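Local atomic coordinates of aldose 1-epimerase (Escherichia coli, PDB entry 3NRE), a protein that probably interconverts the alpha and beta anomers of aldose sugars, as an aldose 1-epimerase of the galactose mutarotase type. Residues Met256-Asp261 with Gly269-Leu274. Numbering follows the deposited sequence.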
loop_
_atom_site.group_PDB
_atom_site.type_symbol
_atom_site.label_atom_id
_atom_site.label_comp_id
_atom_site.label_asym_id
_atom_site.label_seq_id
_atom_site.Cartn_x
_atom_site.Cartn_y
_atom_site.Cartn_z
HETATM N N MSE A 256 -1.505 -3.242 5.066
HETATM C CA MSE A 256 -0.180 -3.664 5.412
HETATM C C MSE A 256 -0.250 -4.948 6.163
HETATM O O MSE A 256 -1.143 -5.132 7.005
HETATM C CB MSE A 256 0.521 -2.623 6.335
HETATM C CG MSE A 256 0.695 -1.270 5.719
HETATM SE SE MSE A 256 1.086 -0.048 7.209
HETATM C CE MSE A 256 2.490 -0.862 8.063
ATOM N N SER A 257 0.732 -5.806 5.907
ATOM C CA SER A 257 0.794 -7.103 6.565
ATOM C C SER A 257 1.326 -7.039 7.999
ATOM O O SER A 257 1.374 -8.076 8.691
ATOM C CB SER A 257 1.689 -8.042 5.748
ATOM O OG SER A 257 3.049 -7.694 5.871
ATOM N N HIS A 258 1.687 -5.832 8.437
ATOM C CA HIS A 258 2.289 -5.623 9.740
ATOM C C HIS A 258 1.966 -4.247 10.246
ATOM O O HIS A 258 1.447 -3.445 9.493
ATOM C CB HIS A 258 3.799 -5.840 9.670
ATOM C CG HIS A 258 4.511 -4.831 8.823
ATOM N ND1 HIS A 258 5.091 -3.698 9.346
ATOM C CD2 HIS A 258 4.764 -4.809 7.494
ATOM C CE1 HIS A 258 5.632 -2.997 8.363
ATOM N NE2 HIS A 258 5.437 -3.635 7.226
ATOM N N ALA A 259 2.297 -3.998 11.525
ATOM C CA ALA A 259 2.081 -2.700 12.169
ATOM C C ALA A 259 3.287 -1.800 11.927
ATOM O O ALA A 259 4.403 -2.307 11.832
ATOM C CB ALA A 259 1.875 -2.863 13.646
ATOM N N PRO A 260 3.058 -0.471 11.910
ATOM C CA PRO A 260 4.201 0.423 11.847
ATOM C C PRO A 260 5.141 0.187 13.034
ATOM O O PRO A 260 4.671 -0.024 14.168
ATOM C CB PRO A 260 3.563 1.794 11.922
ATOM C CG PRO A 260 2.259 1.569 12.656
ATOM C CD PRO A 260 1.808 0.235 12.214
ATOM N N ASP A 261 6.450 0.181 12.764
ATOM C CA ASP A 261 7.478 0.049 13.800
ATOM C C ASP A 261 7.486 -1.351 14.406
ATOM O O ASP A 261 7.983 -1.545 15.495
ATOM C CB ASP A 261 7.350 1.121 14.910
ATOM C CG ASP A 261 8.337 2.278 14.753
ATOM O OD1 ASP A 261 9.013 2.324 13.716
ATOM O OD2 ASP A 261 8.446 3.109 15.719
ATOM N N GLY A 269 6.928 -8.479 15.745
ATOM C CA GLY A 269 5.475 -8.238 15.654
ATOM C C GLY A 269 4.812 -9.127 14.610
ATOM O O GLY A 269 4.934 -10.340 14.677
ATOM N N ASP A 270 4.111 -8.522 13.651
ATOM C CA ASP A 270 3.460 -9.275 12.588
ATOM C C ASP A 270 4.324 -9.344 11.352
ATOM O O ASP A 270 3.879 -9.833 10.322
ATOM C CB ASP A 270 2.067 -8.696 12.281
ATOM C CG ASP A 270 0.994 -9.220 13.247
ATOM O OD1 ASP A 270 1.167 -10.310 13.792
ATOM O OD2 ASP A 270 -0.022 -8.542 13.475
ATOM N N LEU A 271 5.560 -8.807 11.405
ATOM C CA LEU A 271 6.568 -9.104 10.368
ATOM C C LEU A 271 6.832 -10.611 10.349
ATOM O O LEU A 271 6.674 -11.301 11.373
ATOM C CB LEU A 271 7.911 -8.351 10.564
ATOM C CG LEU A 271 7.920 -6.854 10.314
ATOM C CD1 LEU A 271 9.200 -6.204 10.984
ATOM C CD2 LEU A 271 7.819 -6.488 8.857
ATOM N N ILE A 272 7.241 -11.096 9.176
ATOM C CA ILE A 272 7.477 -12.528 8.924
ATOM C C ILE A 272 8.950 -12.791 8.704
ATOM O O ILE A 272 9.566 -12.233 7.805
ATOM C CB ILE A 272 6.677 -13.057 7.711
ATOM C CG1 ILE A 272 5.175 -12.933 7.984
ATOM C CG2 ILE A 272 7.012 -14.519 7.447
ATOM C CD1 ILE A 272 4.320 -13.071 6.734
ATOM N N ALA A 273 9.531 -13.600 9.579
ATOM C CA ALA A 273 10.973 -13.926 9.505
ATOM C C ALA A 273 11.230 -14.866 8.347
ATOM O O ALA A 273 10.686 -15.975 8.313
ATOM C CB ALA A 273 11.459 -14.579 10.815
ATOM N N LEU A 274 12.062 -14.444 7.408
ATOM C CA LEU A 274 12.363 -15.224 6.223
ATOM C C LEU A 274 13.829 -15.568 6.234
ATOM O O LEU A 274 14.665 -14.665 6.200
ATOM C CB LEU A 274 12.059 -14.433 4.928
ATOM C CG LEU A 274 10.603 -14.144 4.576
ATOM C CD1 LEU A 274 10.476 -13.438 3.151
ATOM C CD2 LEU A 274 9.727 -15.421 4.697
HETATM O O HOH W 1 4.401 -9.137 7.535
#
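Leu271 lays its CD2 methyl over the imidazole of His258 in a CH-pi contact, the carbon 3.8 Å from the centroid of the His258 ring and only 13° off the normal. The opposite face of the ring receives CE of the selenomethionine Met256, displaced toward the rim, so the imidazole is sandwiched between two methyl groups. With CG of His258 lying between its own backbone N and carbonyl carbon (chi1 66°), the ring can meet Leu271 broadside. Beside this stack, CB of His258 packs on the backbone of Asp270, 3.9 Å from Asp270 C, and CB of Asp270 lies 3.7 Å from Ser257 O.

Hydrogen bonds fix the ring's rotation: ND1 of His258 donates to Ala259 O at 2.9 Å, approaching from above the carbonyl plane, while NE2 pairs with the backbone N of Ala55. Water provides the polar link between the segments, lying 2.6 Å from Ser257 OG and 2.9 Å from Asp270 O, to which it probably donates; Ser257 OG also bonds Thr146 N. Were His258 replaced by alanine, the Leu271 methyl would probably lose its aromatic partner and Ala55 N its acceptor.

The contact closes the loop between strands 250-256 and 272-274, both paired with strand 142-153 of the antiparallel galactose mutarotase beta-sandwich. Methyl groups on both faces and bonds at both nitrogens thus hold the imidazole in position and limit its rotation.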